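Local coordinates for protein AxyAgu115A (Amphibacillus xylanus NBRC 15112, PDB 6NPS) that probably hydrolyses alpha-linked glucuronic acid side groups of glucuronoxylan hemicellulose, as a family GH115 alpha-glucuronidase, at residues Val136-Asp141 with Leu206-Asn211; His518-Glu523 with Val910-Arg915; Arg544-Leu549 with Leu581-Leu586. The protein carries 3 engineered substitutions. All coordinates share one frame; numbering follows the deposited sequence.

Overall arrangement
Contact 1 is buried, whereas contacts 2 and 3 are each a mix of buried and more open residues. Contact 1 stands apart, its nearest atoms about 18 Å from contact 2 and about 20 Å from contact 3; there a loop packs on the end of helix 195-207, and a valine methyl covers one face of a charged group. Contact 2 joins two helix ends distant in sequence, 500-519 and 904-912, through polar groups, a water and an isoleucine methyl packed on a guanidinium. Contact 3 is a mainly apolar helix pairing with a long salt bridge at its margin. Contacts 2 and 3 touch where R520 O meets Q582 NE2, probably as a hydrogen bond.

Contact 1 of 3, residues Val136-Asp141 with Leu206-Asn211; sequences VSPLVD and LRLKGN
R207 leaves helix 195-207 with CG anti to its carbonyl carbon (chi1 -79°) and runs extended from CG to NE, so that its guanidinium lands beside the turn of 136-141. V140 holds CG1 in the crowded position between backbone N and carbonyl carbon (chi1 56°). That methyl lies over the centre of one guanidinium face, with V140 CG1 3.6 Å from R207 CZ. V136 CG1 adds a looser contact, 4.1 Å from R207 NH1. Further back, the aliphatic stem passes P138: R207 CD is 3.4 Å from P138 O. Nearer the backbone, R207 CB lies 3.9 Å from P138 CB. L208, where the helix geometry ends, sends its side chain across that of P138 at about a right angle and sets CD2 3.6 Å from P138 CB.

The loop's shape is fixed internally by a type I turn from S137 to V140 and an ST turn, L139 N donating to S137 OG at 3.1 Å; Q493 also bonds that hydroxyl. An alanine in place of R207 would remove the group packed under V140 and would probably leave the carboxylates of E203 and D42 without their shared cation. The acidic partners of NE and NH1, E203 and D42, lie outside the segments, so the arginine's charge is likely to be balanced there while carbon covers one of its faces: a buried cation held by E203 and by D42 of helix 30-47, with loop 136-141 packed against it.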
loop_
_atom_site.group_PDB
_atom_site.type_symbol
_atom_site.label_atom_id
_atom_site.label_comp_id
_atom_site.label_asym_id
_atom_site.label_seq_id
_atom_site.Cartn_x
_atom_site.Cartn_y
_atom_site.Cartn_z
ATOM N N VAL A 136 -18.997 -51.883 1.446
ATOM C CA VAL A 136 -18.765 -51.126 0.227
ATOM C C VAL A 136 -19.233 -49.691 0.433
ATOM O O VAL A 136 -20.372 -49.441 0.841
ATOM C CB VAL A 136 -19.467 -51.791 -0.962
ATOM C CG1 VAL A 136 -19.295 -50.959 -2.248
ATOM C CG2 VAL A 136 -18.932 -53.214 -1.121
ATOM N N SER A 137 -18.350 -48.750 0.152
ATOM C CA SER A 137 -18.675 -47.354 0.340
ATOM C C SER A 137 -19.617 -46.847 -0.754
ATOM O O SER A 137 -19.549 -47.303 -1.897
ATOM C CB SER A 137 -17.382 -46.526 0.327
ATOM O OG SER A 137 -17.710 -45.157 0.258
ATOM N N PRO A 138 -20.483 -45.880 -0.436
ATOM C CA PRO A 138 -21.266 -45.196 -1.488
ATOM C C PRO A 138 -20.420 -44.551 -2.576
ATOM O O PRO A 138 -20.948 -44.207 -3.635
ATOM C CB PRO A 138 -22.028 -44.109 -0.710
ATOM C CG PRO A 138 -21.984 -44.511 0.704
ATOM C CD PRO A 138 -20.780 -45.377 0.920
ATOM N N LEU A 139 -19.157 -44.291 -2.297
ATOM C CA LEU A 139 -18.200 -43.689 -3.216
ATOM C C LEU A 139 -17.369 -44.722 -3.957
ATOM O O LEU A 139 -16.393 -44.350 -4.626
ATOM C CB LEU A 139 -17.265 -42.737 -2.457
ATOM C CG LEU A 139 -17.968 -41.825 -1.443
ATOM C CD1 LEU A 139 -16.957 -40.994 -0.651
ATOM C CD2 LEU A 139 -18.975 -40.936 -2.177
ATOM N N VAL A 140 -17.747 -46.006 -3.869
ATOM C CA VAL A 140 -16.998 -47.078 -4.537
ATOM C C VAL A 140 -16.752 -46.752 -6.014
ATOM O O VAL A 140 -15.630 -46.889 -6.516
ATOM C CB VAL A 140 -17.721 -48.435 -4.360
ATOM C CG1 VAL A 140 -19.161 -48.379 -4.880
ATOM C CG2 VAL A 140 -16.928 -49.541 -5.038
ATOM N N ASP A 141 -17.761 -46.277 -6.712
ATOM C CA ASP A 141 -17.595 -45.927 -8.120
ATOM C C ASP A 141 -17.155 -44.480 -8.314
ATOM O O ASP A 141 -16.241 -44.212 -9.098
ATOM C CB ASP A 141 -18.907 -46.179 -8.875
ATOM C CG ASP A 141 -18.876 -45.648 -10.305
ATOM O OD1 ASP A 141 -18.406 -46.380 -11.207
ATOM O OD2 ASP A 141 -19.318 -44.497 -10.525
ATOM N N LEU A 206 -28.194 -42.267 -5.551
ATOM C CA LEU A 206 -28.967 -43.324 -4.909
ATOM C C LEU A 206 -28.161 -44.036 -3.813
ATOM O O LEU A 206 -28.734 -44.468 -2.808
ATOM C CB LEU A 206 -29.443 -44.326 -5.957
ATOM C CG LEU A 206 -30.499 -43.856 -6.973
ATOM C CD1 LEU A 206 -30.644 -44.859 -8.099
ATOM C CD2 LEU A 206 -31.869 -43.701 -6.229
ATOM N N ARG A 207 -26.842 -44.177 -3.982
ATOM C CA ARG A 207 -26.053 -44.792 -2.911
ATOM C C ARG A 207 -26.042 -43.922 -1.666
ATOM O O ARG A 207 -25.945 -44.443 -0.532
ATOM C CB ARG A 207 -24.627 -45.068 -3.398
ATOM C CG ARG A 207 -24.511 -46.333 -4.282
ATOM C CD ARG A 207 -23.055 -46.627 -4.632
ATOM N NE ARG A 207 -22.859 -47.712 -5.607
ATOM C CZ ARG A 207 -22.652 -49.000 -5.282
ATOM N NH1 ARG A 207 -22.654 -49.385 -4.001
ATOM N NH2 ARG A 207 -22.428 -49.907 -6.244
ATOM N N LEU A 208 -26.129 -42.590 -1.847
ATOM C CA LEU A 208 -26.240 -41.678 -0.715
ATOM C C LEU A 208 -27.680 -41.548 -0.229
ATOM O O LEU A 208 -27.961 -40.720 0.622
ATOM C CB LEU A 208 -25.681 -40.292 -1.098
ATOM C CG LEU A 208 -24.212 -40.290 -1.512
ATOM C CD1 LEU A 208 -23.780 -38.893 -1.945
ATOM C CD2 LEU A 208 -23.338 -40.767 -0.376
ATOM N N LYS A 209 -28.580 -42.367 -0.745
ATOM C CA LYS A 209 -29.997 -42.406 -0.368
ATOM C C LYS A 209 -30.763 -41.140 -0.778
ATOM O O LYS A 209 -31.794 -40.803 -0.162
ATOM C CB LYS A 209 -30.161 -42.685 1.129
ATOM C CG LYS A 209 -29.397 -43.964 1.550
ATOM C CD LYS A 209 -29.390 -44.179 3.042
ATOM C CE LYS A 209 -28.572 -43.111 3.748
ATOM N NZ LYS A 209 -27.159 -43.533 4.011
ATOM N N GLY A 210 -30.228 -40.389 -1.759
ATOM C CA GLY A 210 -30.943 -39.274 -2.336
ATOM C C GLY A 210 -31.958 -39.777 -3.373
ATOM O O GLY A 210 -31.983 -40.958 -3.778
ATOM N N ASN A 211 -32.853 -38.864 -3.799
ATOM C CA ASN A 211 -33.832 -39.246 -4.812
ATOM C C ASN A 211 -34.136 -38.128 -5.809
ATOM O O ASN A 211 -35.004 -38.321 -6.664
ATOM C CB ASN A 211 -35.172 -39.738 -4.159
ATOM C CG ASN A 211 -35.870 -38.649 -3.310
ATOM O OD1 ASN A 211 -35.427 -37.506 -3.272
ATOM N ND2 ASN A 211 -36.980 -39.010 -2.639
#

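Contact 2 of 3, residues His518-Glu523 with Val910-Arg915; sequences HNRRPE and VINNIR
One weak hydrogen bond links the side chains directly: R520 NH1 donates to N912 OD1 at 2.9 Å, bent to 130° at the hydrogen. The oxygen sits at the edge of the guanidinium, in its plane, and the amide is turned only 21° from it. Outside the segments, R520 NE bonds A524 O and NH1 also bonds the hydroxyl of Y957.

A water joins the backbones, accepting from R521 N at 2.9 Å and donating to I911 O at 2.8 Å.

Carbon packing comes from I911, whose CG2 lies over the centre of one guanidinium face, 3.5 Å from R520 CZ. A bend at chi2 (65°) carries the arginine's end to this place.

The H518 ring and the N913 amide lie against each other with their planes turned well apart, N913 ND2 being 3.5 Å from H518 CD2; H518 ND1 is bonded to K515 O. N913, with positive phi, is the C-prime residue of the Schellman motif that closes helix 904-912.

Two helix C-termini thus meet here. The R520 guanidinium, near the end of helix 904-912, and K825, bonded to N912 O, would probably both ease the negative potential gathered there.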
loop_
_atom_site.group_PDB
_atom_site.type_symbol
_atom_site.label_atom_id
_atom_site.label_comp_id
_atom_site.label_asym_id
_atom_site.label_seq_id
_atom_site.Cartn_x
_atom_site.Cartn_y
_atom_site.Cartn_z
ATOM N N HIS A 518 -13.277 -22.677 5.753
ATOM C CA HIS A 518 -14.489 -22.006 6.005
ATOM C C HIS A 518 -14.292 -20.655 6.613
ATOM O O HIS A 518 -15.114 -19.856 6.518
ATOM C CB HIS A 518 -15.517 -22.918 6.658
ATOM C CG HIS A 518 -15.839 -22.577 8.057
ATOM N ND1 HIS A 518 -14.906 -22.609 9.049
ATOM C CD2 HIS A 518 -17.001 -22.221 8.637
ATOM C CE1 HIS A 518 -15.476 -22.266 10.180
ATOM N NE2 HIS A 518 -16.746 -22.027 9.955
ATOM N N ASN A 519 -13.183 -20.425 7.249
ATOM C CA ASN A 519 -12.896 -19.117 7.838
ATOM C C ASN A 519 -12.566 -18.065 6.774
ATOM O O ASN A 519 -12.807 -16.865 7.000
ATOM C CB ASN A 519 -11.735 -19.221 8.839
ATOM C CG ASN A 519 -12.196 -19.756 10.169
ATOM O OD1 ASN A 519 -13.405 -19.883 10.381
ATOM N ND2 ASN A 519 -11.248 -20.050 11.093
ATOM N N ARG A 520 -11.990 -18.476 5.640
ATOM C CA ARG A 520 -11.786 -17.559 4.499
ATOM C C ARG A 520 -11.686 -18.445 3.273
ATOM O O ARG A 520 -10.669 -19.133 3.109
ATOM C CB ARG A 520 -10.514 -16.744 4.674
ATOM C CG ARG A 520 -10.293 -15.664 3.609
ATOM C CD ARG A 520 -11.413 -14.633 3.777
ATOM N NE ARG A 520 -11.144 -13.450 3.035
ATOM C CZ ARG A 520 -11.502 -12.227 3.378
ATOM N NH1 ARG A 520 -12.149 -11.988 4.513
ATOM N NH2 ARG A 520 -11.183 -11.238 2.568
ATOM N N ARG A 521 -12.727 -18.446 2.415
ATOM C CA ARG A 521 -12.756 -19.398 1.320
ATOM C C ARG A 521 -11.619 -19.096 0.327
ATOM O O ARG A 521 -11.116 -17.968 0.259
ATOM C CB ARG A 521 -14.129 -19.342 0.648
ATOM C CG ARG A 521 -15.275 -19.794 1.580
ATOM C CD ARG A 521 -16.516 -20.018 0.721
ATOM N NE ARG A 521 -17.790 -19.973 1.438
ATOM C CZ ARG A 521 -18.450 -21.050 1.867
ATOM N NH1 ARG A 521 -17.930 -22.272 1.691
ATOM N NH2 ARG A 521 -19.626 -20.914 2.467
ATOM N N PRO A 522 -11.159 -20.109 -0.408
ATOM C CA PRO A 522 -9.889 -19.988 -1.164
ATOM C C PRO A 522 -9.756 -18.772 -2.074
ATOM O O PRO A 522 -8.737 -18.074 -2.005
ATOM C CB PRO A 522 -9.891 -21.281 -1.993
ATOM C CG PRO A 522 -10.621 -22.247 -1.173
ATOM C CD PRO A 522 -11.623 -21.510 -0.342
ATOM N N GLU A 523 -10.723 -18.543 -2.971
ATOM C CA GLU A 523 -10.618 -17.450 -3.930
ATOM C C GLU A 523 -10.574 -16.100 -3.227
ATOM O O GLU A 523 -10.005 -15.135 -3.755
ATOM C CB GLU A 523 -11.814 -17.503 -4.912
ATOM C CG GLU A 523 -11.839 -18.735 -5.815
ATOM C CD GLU A 523 -12.662 -19.935 -5.246
ATOM O OE1 GLU A 523 -12.757 -20.082 -3.973
ATOM O OE2 GLU A 523 -13.197 -20.730 -6.100
ATOM N N VAL A 910 -20.291 -11.736 5.125
ATOM C CA VAL A 910 -20.350 -13.107 4.624
ATOM C C VAL A 910 -18.947 -13.599 4.205
ATOM O O VAL A 910 -18.583 -14.761 4.428
ATOM C CB VAL A 910 -21.437 -13.153 3.499
ATOM C CG1 VAL A 910 -20.900 -12.767 2.136
ATOM C CG2 VAL A 910 -22.093 -14.443 3.450
ATOM N N ILE A 911 -18.119 -12.710 3.666
ATOM C CA ILE A 911 -16.735 -13.044 3.300
ATOM C C ILE A 911 -15.846 -13.191 4.546
ATOM O O ILE A 911 -14.958 -14.053 4.591
ATOM C CB ILE A 911 -16.187 -11.960 2.350
ATOM C CG1 ILE A 911 -17.075 -11.918 1.084
ATOM C CG2 ILE A 911 -14.722 -12.218 1.946
ATOM C CD1 ILE A 911 -17.303 -13.288 0.473
ATOM N N ASN A 912 -16.068 -12.366 5.576
ATOM C CA ASN A 912 -15.351 -12.542 6.845
ATOM C C ASN A 912 -15.881 -13.693 7.686
ATOM O O ASN A 912 -15.260 -14.023 8.708
ATOM C CB ASN A 912 -15.419 -11.273 7.696
ATOM C CG ASN A 912 -14.642 -10.133 7.094
ATOM O OD1 ASN A 912 -13.774 -10.340 6.248
ATOM N ND2 ASN A 912 -14.988 -8.918 7.483
ATOM N N ASN A 913 -17.023 -14.254 7.319
ATOM C CA ASN A 913 -17.712 -15.281 8.101
ATOM C C ASN A 913 -17.946 -14.866 9.553
ATOM O O ASN A 913 -17.814 -15.676 10.483
ATOM C CB ASN A 913 -16.967 -16.612 8.075
ATOM C CG ASN A 913 -17.897 -17.758 8.456
ATOM O OD1 ASN A 913 -19.117 -17.686 8.183
ATOM N ND2 ASN A 913 -17.357 -18.799 9.064
ATOM N N ILE A 914 -18.261 -13.592 9.774
ATOM C CA ILE A 914 -18.449 -13.111 11.133
ATOM C C ILE A 914 -19.163 -11.787 11.031
ATOM O O ILE A 914 -19.012 -11.062 10.048
ATOM C CB ILE A 914 -17.111 -12.957 11.909
ATOM C CG1 ILE A 914 -17.388 -12.968 13.419
ATOM C CG2 ILE A 914 -16.403 -11.661 11.560
ATOM C CD1 ILE A 914 -17.778 -14.364 13.940
ATOM N N ARG A 915 -20.012 -11.514 12.011
ATOM C CA ARG A 915 -20.603 -10.208 12.210
ATOM C C ARG A 915 -20.144 -9.690 13.563
ATOM O O ARG A 915 -20.140 -10.437 14.550
ATOM C CB ARG A 915 -22.125 -10.301 12.166
ATOM C CG ARG A 915 -22.772 -8.968 12.405
ATOM C CD ARG A 915 -24.112 -8.882 11.703
ATOM N NE ARG A 915 -24.988 -9.925 12.187
ATOM C CZ ARG A 915 -25.550 -10.861 11.434
ATOM N NH1 ARG A 915 -25.348 -10.893 10.118
ATOM N NH2 ARG A 915 -26.334 -11.759 12.027
HETATM O O HOH W 1 -14.734 -16.411 3.137
#

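Contact 3 of 3, residues Arg544-Leu549 with Leu581-Leu586; sequences RIDHLL and LQKMWL
Two successive long helices, 537-558 and 564-596, form an antiparallel pair, and this contact is one step along it. The short segments run at 146° to each other, with axes 10.6 Å apart at closest approach. The backbones come nearest at I545 and K583.

I545 carries most of the apolar contact from segment 544-549. Its CG1 is anti to the carbonyl carbon and chi2 is extended (172°), which pushes CD1 across to the second helix. There I545 CD1 packs 3.8 Å from Q582 CB, where the side chains cross at about a right angle, and I545 CD1 also meets L586 CD1 at 3.9 Å. The other branch, I545 CG2, lies 4.1 Å from K583 CB. One isoleucine therefore touches three residues, Q582, K583 and L586, on the facing side of helix 564-596.

K583 has CG anti to the backbone N (chi1 173°) and an extended chain beyond it, so its stem reaches out past I545 toward D546 and L549. L549 CD1 meets the stem obliquely, 4.1 Å from K583 CD. D546 comes across the chain at about a right angle, its OD2 3.6 Å from K583 CE and 3.7 Å from K583 NZ, a long salt bridge. D546 is exposed, so solvent is likely to weaken the attraction between these charges.

Q582 turns its polar end away, bent at chi2, and its NE2 bonds R520 O, linking the pair to the end of helix 500-519. Helix 500-519 also packs on L548, while helix 601-629 covers M584. An apolar seam with a charged pair at its margin, between consecutive helices that run in opposing directions, is characteristic of a helical hairpin, here built into a larger bundle with helices 500-519 and 601-629.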
loop_
_atom_site.group_PDB
_atom_site.type_symbol
_atom_site.label_atom_id
_atom_site.label_comp_id
_atom_site.label_asym_id
_atom_site.label_seq_id
_atom_site.Cartn_x
_atom_site.Cartn_y
_atom_site.Cartn_z
ATOM N N ARG A 544 -0.356 -24.544 12.708
ATOM C CA ARG A 544 -1.411 -25.542 12.471
ATOM C C ARG A 544 -1.333 -26.133 11.069
ATOM O O ARG A 544 -1.450 -27.349 10.884
ATOM C CB ARG A 544 -2.790 -24.909 12.687
ATOM C CG ARG A 544 -3.254 -24.905 14.139
ATOM C CD ARG A 544 -4.374 -23.911 14.388
ATOM N NE ARG A 544 -5.650 -24.356 13.826
ATOM C CZ ARG A 544 -6.605 -23.530 13.397
ATOM N NH1 ARG A 544 -6.421 -22.219 13.468
ATOM N NH2 ARG A 544 -7.737 -24.012 12.904
ATOM N N ILE A 545 -1.192 -25.274 10.054
ATOM C CA ILE A 545 -1.076 -25.734 8.680
ATOM C C ILE A 545 0.131 -26.634 8.511
ATOM O O ILE A 545 0.051 -27.684 7.858
ATOM C CB ILE A 545 -1.007 -24.524 7.721
ATOM C CG1 ILE A 545 -2.366 -23.848 7.666
ATOM C CG2 ILE A 545 -0.490 -24.966 6.344
ATOM C CD1 ILE A 545 -2.372 -22.484 6.885
ATOM N N ASP A 546 1.285 -26.229 9.066
ATOM C CA ASP A 546 2.458 -27.084 8.922
ATOM C C ASP A 546 2.248 -28.418 9.631
ATOM O O ASP A 546 2.687 -29.457 9.137
ATOM C CB ASP A 546 3.715 -26.361 9.424
ATOM C CG ASP A 546 4.158 -25.211 8.471
ATOM O OD1 ASP A 546 4.898 -24.318 8.942
ATOM O OD2 ASP A 546 3.768 -25.177 7.265
ATOM N N HIS A 547 1.533 -28.430 10.747
ATOM C CA HIS A 547 1.253 -29.707 11.395
ATOM C C HIS A 547 0.380 -30.587 10.492
ATOM O O HIS A 547 0.670 -31.777 10.287
ATOM C CB HIS A 547 0.558 -29.459 12.739
ATOM C CG HIS A 547 0.032 -30.701 13.377
ATOM N ND1 HIS A 547 0.855 -31.716 13.799
ATOM C CD2 HIS A 547 -1.237 -31.114 13.632
ATOM C CE1 HIS A 547 0.122 -32.698 14.291
ATOM N NE2 HIS A 547 -1.152 -32.356 14.203
ATOM N N LEU A 548 -0.688 -30.008 9.928
ATOM C CA LEU A 548 -1.608 -30.780 9.070
ATOM C C LEU A 548 -0.937 -31.247 7.766
ATOM O O LEU A 548 -1.100 -32.406 7.368
ATOM C CB LEU A 548 -2.863 -29.927 8.766
ATOM C CG LEU A 548 -3.692 -29.605 10.033
ATOM C CD1 LEU A 548 -4.764 -28.580 9.770
ATOM C CD2 LEU A 548 -4.274 -30.873 10.671
ATOM N N LEU A 549 -0.213 -30.357 7.055
ATOM C CA LEU A 549 0.541 -30.802 5.876
ATOM C C LEU A 549 1.473 -31.966 6.216
ATOM O O LEU A 549 1.592 -32.927 5.439
ATOM C CB LEU A 549 1.345 -29.646 5.275
ATOM C CG LEU A 549 0.497 -28.484 4.745
ATOM C CD1 LEU A 549 1.379 -27.299 4.327
ATOM C CD2 LEU A 549 -0.409 -28.920 3.597
ATOM N N LEU A 581 -2.653 -23.123 -0.208
ATOM C CA LEU A 581 -3.062 -21.790 -0.652
ATOM C C LEU A 581 -3.141 -20.810 0.521
ATOM O O LEU A 581 -2.737 -19.643 0.385
ATOM C CB LEU A 581 -4.433 -21.882 -1.320
ATOM C CG LEU A 581 -4.956 -20.542 -1.858
ATOM C CD1 LEU A 581 -5.797 -20.892 -3.075
ATOM C CD2 LEU A 581 -5.852 -19.850 -0.825
ATOM N N GLN A 582 -3.716 -21.240 1.658
ATOM C CA GLN A 582 -3.739 -20.386 2.850
ATOM C C GLN A 582 -2.308 -20.014 3.260
ATOM O O GLN A 582 -1.996 -18.843 3.495
ATOM C CB GLN A 582 -4.441 -21.088 4.007
ATOM C CG GLN A 582 -5.878 -21.489 3.751
ATOM C CD GLN A 582 -6.845 -20.373 4.063
ATOM O OE1 GLN A 582 -6.571 -19.531 4.919
ATOM N NE2 GLN A 582 -7.978 -20.346 3.362
ATOM N N LYS A 583 -1.423 -21.011 3.311
ATOM C CA LYS A 583 -0.039 -20.783 3.724
ATOM C C LYS A 583 0.649 -19.772 2.824
ATOM O O LYS A 583 1.383 -18.893 3.299
ATOM C CB LYS A 583 0.699 -22.107 3.701
ATOM C CG LYS A 583 2.208 -22.041 3.953
ATOM C CD LYS A 583 2.744 -23.486 3.901
ATOM C CE LYS A 583 4.270 -23.578 4.027
ATOM N NZ LYS A 583 4.636 -24.995 3.622
ATOM N N MET A 584 0.449 -19.909 1.518
ATOM C CA MET A 584 1.053 -19.003 0.554
ATOM C C MET A 584 0.726 -17.563 0.887
ATOM O O MET A 584 1.606 -16.700 0.887
ATOM C CB MET A 584 0.558 -19.325 -0.855
ATOM C CG MET A 584 1.119 -18.366 -1.914
ATOM S SD MET A 584 0.451 -18.812 -3.561
ATOM C CE MET A 584 -1.227 -18.229 -3.402
ATOM N N TRP A 585 -0.550 -17.285 1.139
ATOM C CA TRP A 585 -0.973 -15.915 1.412
ATOM C C TRP A 585 -0.508 -15.423 2.776
ATOM O O TRP A 585 -0.231 -14.235 2.940
ATOM C CB TRP A 585 -2.488 -15.817 1.315
ATOM C CG TRP A 585 -2.980 -15.829 -0.125
ATOM C CD1 TRP A 585 -3.779 -16.770 -0.708
ATOM C CD2 TRP A 585 -2.724 -14.834 -1.116
ATOM N NE1 TRP A 585 -4.042 -16.417 -2.013
ATOM C CE2 TRP A 585 -3.403 -15.236 -2.293
ATOM C CE3 TRP A 585 -1.981 -13.630 -1.120
ATOM C CZ2 TRP A 585 -3.374 -14.487 -3.478
ATOM C CZ3 TRP A 585 -1.944 -12.887 -2.294
ATOM C CH2 TRP A 585 -2.649 -13.313 -3.463
ATOM N N LEU A 586 -0.536 -16.293 3.787
ATOM C CA LEU A 586 -0.058 -15.929 5.108
ATOM C C LEU A 586 1.435 -15.600 5.076
ATOM O O LEU A 586 1.859 -14.608 5.677
ATOM C CB LEU A 586 -0.341 -17.060 6.093
ATOM C CG LEU A 586 -1.827 -17.291 6.371
ATOM C CD1 LEU A 586 -1.963 -18.599 7.131
ATOM C CD2 LEU A 586 -2.387 -16.178 7.156
#